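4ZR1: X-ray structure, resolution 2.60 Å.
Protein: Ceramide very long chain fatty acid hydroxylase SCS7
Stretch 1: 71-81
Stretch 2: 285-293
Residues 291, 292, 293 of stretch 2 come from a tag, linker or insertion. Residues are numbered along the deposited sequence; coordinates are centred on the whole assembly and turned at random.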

# COMPACT_ATOMS: atom_id res chain seq x y z
N LYS A 71 19.75 3.77 6.46
CA LYS A 71 18.38 3.28 6.61
C LYS A 71 17.45 4.24 7.34
O LYS A 71 16.34 4.49 6.88
N ASP A 72 17.88 4.78 8.47
CA ASP A 72 17.02 5.63 9.28
C ASP A 72 16.57 6.87 8.52
O ASP A 72 15.48 7.39 8.75
N PHE A 73 17.42 7.35 7.62
CA PHE A 73 17.11 8.54 6.84
C PHE A 73 16.13 8.22 5.72
O PHE A 73 15.18 8.97 5.48
N TYR A 74 16.37 7.10 5.04
CA TYR A 74 15.45 6.64 4.01
C TYR A 74 14.03 6.44 4.55
O TYR A 74 13.06 6.89 3.93
N VAL A 75 13.90 5.76 5.70
CA VAL A 75 12.57 5.46 6.25
C VAL A 75 11.90 6.73 6.76
O VAL A 75 10.69 6.87 6.66
N ASP A 76 12.69 7.65 7.29
CA ASP A 76 12.12 8.89 7.80
C ASP A 76 11.61 9.75 6.67
O ASP A 76 10.63 10.47 6.81
N GLN A 77 12.27 9.65 5.52
CA GLN A 77 12.02 10.59 4.45
C GLN A 77 10.97 10.09 3.46
O GLN A 77 10.17 10.88 2.94
N ILE A 78 10.96 8.79 3.20
CA ILE A 78 10.04 8.17 2.24
C ILE A 78 8.59 8.23 2.71
O ILE A 78 7.67 8.20 1.89
N HIS A 79 8.38 8.30 4.03
CA HIS A 79 7.03 8.35 4.59
C HIS A 79 6.56 9.78 4.84
O HIS A 79 5.47 10.01 5.36
N ARG A 80 7.38 10.76 4.49
CA ARG A 80 6.92 12.14 4.53
C ARG A 80 6.50 12.52 3.12
O ARG A 80 7.34 12.64 2.23
N PRO A 81 5.19 12.66 2.90
CA PRO A 81 4.63 12.67 1.54
C PRO A 81 4.95 13.90 0.70
O PRO A 81 5.09 15.01 1.22
N SER A 285 4.00 10.74 14.00
CA SER A 285 5.20 9.95 13.76
C SER A 285 6.43 10.85 13.83
O SER A 285 6.34 12.06 13.62
N LYS A 286 7.58 10.27 14.17
CA LYS A 286 8.77 11.08 14.40
C LYS A 286 9.37 11.54 13.08
O LYS A 286 9.34 10.81 12.09
N MET A 287 9.88 12.77 13.07
CA MET A 287 10.52 13.32 11.89
C MET A 287 12.00 13.50 12.21
O MET A 287 12.47 14.63 12.37
N LYS A 288 12.71 12.37 12.28
CA LYS A 288 14.07 12.29 12.81
C LYS A 288 15.08 13.20 12.10
O LYS A 288 15.97 13.75 12.74
N TYR A 289 14.94 13.35 10.79
CA TYR A 289 15.90 14.10 10.00
C TYR A 289 15.35 15.44 9.49
O TYR A 289 14.15 15.57 9.26
N GLU A 290 16.23 16.43 9.34
CA GLU A 290 15.88 17.71 8.73
C GLU A 290 17.12 18.34 8.07
O GLU A 290 18.19 18.41 8.69
N SER A 291 16.96 18.80 6.83
CA SER A 291 18.06 19.27 5.98
C SER A 291 19.20 18.26 5.82
O SER A 291 20.35 18.64 5.63
N GLY A 292 18.86 16.98 5.87
CA GLY A 292 19.84 15.92 5.70
C GLY A 292 20.39 15.41 7.02
O GLY A 292 20.89 14.28 7.10
N LEU A 293 20.28 16.22 8.07
CA LEU A 293 20.86 15.88 9.36
C LEU A 293 19.80 15.51 10.41
O LEU A 293 18.67 15.98 10.35

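A helix can hold a neighbouring segment by offering carboxylates to its free backbone amides, and the contact between residues 71-81 and 285-293 of this hydroxylase is a compact example. At its centre stands Asp76, buried, its CA-to-CB bond pointing toward the other stretch and chi1 at t (-173°). This rotamer carries the carboxylate to two successive peptide nitrogens. Lys288 N donates to Asp76 OD2 over 2.6 Å, a short bond with a bent angle of 138°, while Tyr289 N reaches Asp76 OD1 at 3.4 Å in a weak but nearly straight bond of 165°. One acid thus serves adjacent amides with its two oxygens. Asp76 OD2 also lies 3.2 Å from Lys286 O, but both are acceptors and no hydrogen bond links them.

Four residues on, in the loop that follows the helix, Arg80 supplies the opposite charge. Its CB also points toward the other stretch, and the m, t, p sequence of its first three chi angles brings the guanidinium alongside residues 287-290. Arg80 NH2 donates to Glu290 OE2 at 3.1 Å with an angle of 177°, a hydrogen bond within a salt bridge. Glu290 begins with its CB directed away, yet its end comes nearer, with chi1 between wells at -147° and chi2 at p. Both Glu290 OE2 and Tyr289 O lie at the guanidinium edge, near its plane, whereas Met287 CB covers one face, 3.5 Å from Arg80 NH2. Further out, Met287 SD also passes 3.7 Å from Arg80 NH1, although the end of the side chain leads away from the stretch as a whole. Arg80 NE and NH1 are hydrogen-bonded elsewhere in the structure.

A looser ionic pair lies toward the start of the first stretch. Asp72 (chi1 m) points toward the partner stretch, and its OD1 forms a salt bridge with Lys288 NZ at 3.5 Å; the lysine reaches it in a fully extended side chain, all four chi angles at t. The other carboxylate oxygen, Asp72 OD2, is engaged within the helix by Lys71 NZ at 2.9 Å, through a weak hydrogen bond that is also a salt bridge. The acid therefore sits between two lysines.

Beside these polar links the aromatic packing takes over. Tyr289, with chi1 at m and its CB pointing toward the helix, has the largest covered area of any residue in the contact. Phe73, t at chi1, leaves the helix sideways and turns its ring edge to the Tyr289 face; the centroids are 5.0 Å apart, the planes stand at 73°, and Phe73 CD1 approaches Tyr289 CG to 3.3 Å. Phe73 CB joins in with a CH-pi contact over the same ring, 3.9 Å from its centroid. The tyrosine edge meets Asp76 CB, tying the aromatic layer to the polar centre. Tag-derived Gly292, within a type I' turn, brings its CA to 4.1 Å from Phe73 CE1.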

# COMPACT_ATOMS: atom_id res chain seq x y z
CB LYS A 71 18.41 1.94 7.35
CG LYS A 71 17.05 1.39 7.71
CD LYS A 71 17.03 0.91 9.15
CE LYS A 71 17.02 2.08 10.11
NZ LYS A 71 17.05 1.66 11.54
CB ASP A 72 17.71 6.03 10.58
CG ASP A 72 17.61 4.96 11.64
OD1 ASP A 72 16.56 4.90 12.32
OD2 ASP A 72 18.56 4.17 11.81
CB PHE A 73 18.39 9.14 6.27
CG PHE A 73 18.16 10.34 5.40
CD1 PHE A 73 17.62 11.50 5.94
CD2 PHE A 73 18.49 10.31 4.05
CE1 PHE A 73 17.42 12.62 5.15
CE2 PHE A 73 18.28 11.42 3.25
CZ PHE A 73 17.75 12.58 3.80
CB TYR A 74 15.95 5.34 3.39
CG TYR A 74 14.89 4.67 2.57
CD1 TYR A 74 14.58 5.12 1.29
CD2 TYR A 74 14.15 3.62 3.10
CE1 TYR A 74 13.58 4.52 0.54
CE2 TYR A 74 13.15 3.02 2.36
CZ TYR A 74 12.87 3.46 1.08
OH TYR A 74 11.87 2.85 0.36
CB VAL A 75 12.61 4.40 7.40
CG1 VAL A 75 13.24 3.11 6.93
CG2 VAL A 75 13.33 4.92 8.62
CB ASP A 76 13.16 9.66 8.61
CG ASP A 76 12.57 10.87 9.31
OD1 ASP A 76 12.64 11.98 8.74
OD2 ASP A 76 12.01 10.70 10.42
CB GLN A 77 13.33 10.90 3.73
CG GLN A 77 13.47 12.34 3.32
CD GLN A 77 13.50 13.28 4.48
OE1 GLN A 77 13.98 12.94 5.57
NE2 GLN A 77 12.97 14.48 4.27
CB ILE A 78 10.42 6.70 1.96
CG1 ILE A 78 9.84 6.22 0.63
CG2 ILE A 78 9.95 5.78 3.09
CD1 ILE A 78 10.43 6.90 -0.58
CB HIS A 79 6.96 7.54 5.90
CG HIS A 79 7.26 6.09 5.73
ND1 HIS A 79 8.47 5.53 6.08
CD2 HIS A 79 6.51 5.07 5.24
CE1 HIS A 79 8.45 4.24 5.82
NE2 HIS A 79 7.28 3.93 5.30
CB ARG A 80 8.01 13.06 5.09
CG ARG A 80 8.39 12.67 6.52
CD ARG A 80 9.47 13.55 7.10
NE ARG A 80 9.05 14.94 7.16
CZ ARG A 80 9.77 15.90 7.71
NH1 ARG A 80 9.32 17.15 7.72
NH2 ARG A 80 10.94 15.62 8.26
CB PRO A 81 3.11 12.57 1.78
CG PRO A 81 2.91 13.08 3.18
CD PRO A 81 4.13 12.66 3.93
CB SER A 285 5.11 9.22 12.42
OG SER A 285 4.24 8.11 12.50
CB LYS A 286 9.81 10.31 15.24
CG LYS A 286 10.40 9.04 14.63
CD LYS A 286 11.19 8.26 15.68
CE LYS A 286 11.89 7.02 15.10
NZ LYS A 286 13.08 7.38 14.27
CB MET A 287 9.88 14.65 11.47
CG MET A 287 8.35 14.67 11.59
SD MET A 287 7.58 16.09 10.78
CE MET A 287 6.11 16.33 11.77
CB LYS A 288 14.56 10.84 12.76
CG LYS A 288 15.64 10.51 13.78
CD LYS A 288 16.07 9.06 13.65
CE LYS A 288 16.91 8.62 14.83
NZ LYS A 288 16.84 7.14 15.02
CB TYR A 289 16.38 13.24 8.83
CG TYR A 289 17.41 12.19 9.21
CD1 TYR A 289 17.02 10.92 9.63
CD2 TYR A 289 18.77 12.47 9.13
CE1 TYR A 289 17.97 9.96 9.97
CE2 TYR A 289 19.71 11.52 9.47
CZ TYR A 289 19.31 10.27 9.89
OH TYR A 289 20.26 9.33 10.22
CB GLU A 290 15.25 18.65 9.76
CG GLU A 290 14.17 19.61 9.22
CD GLU A 290 12.78 18.96 9.06
OE1 GLU A 290 11.90 19.55 8.39
OE2 GLU A 290 12.57 17.87 9.63
CB SER A 291 18.63 20.60 6.50
OG SER A 291 17.80 21.69 6.14
CB LEU A 293 21.73 17.03 9.87
CG LEU A 293 23.09 17.25 9.20
CD1 LEU A 293 22.97 17.94 7.86
CD2 LEU A 293 24.00 18.05 10.11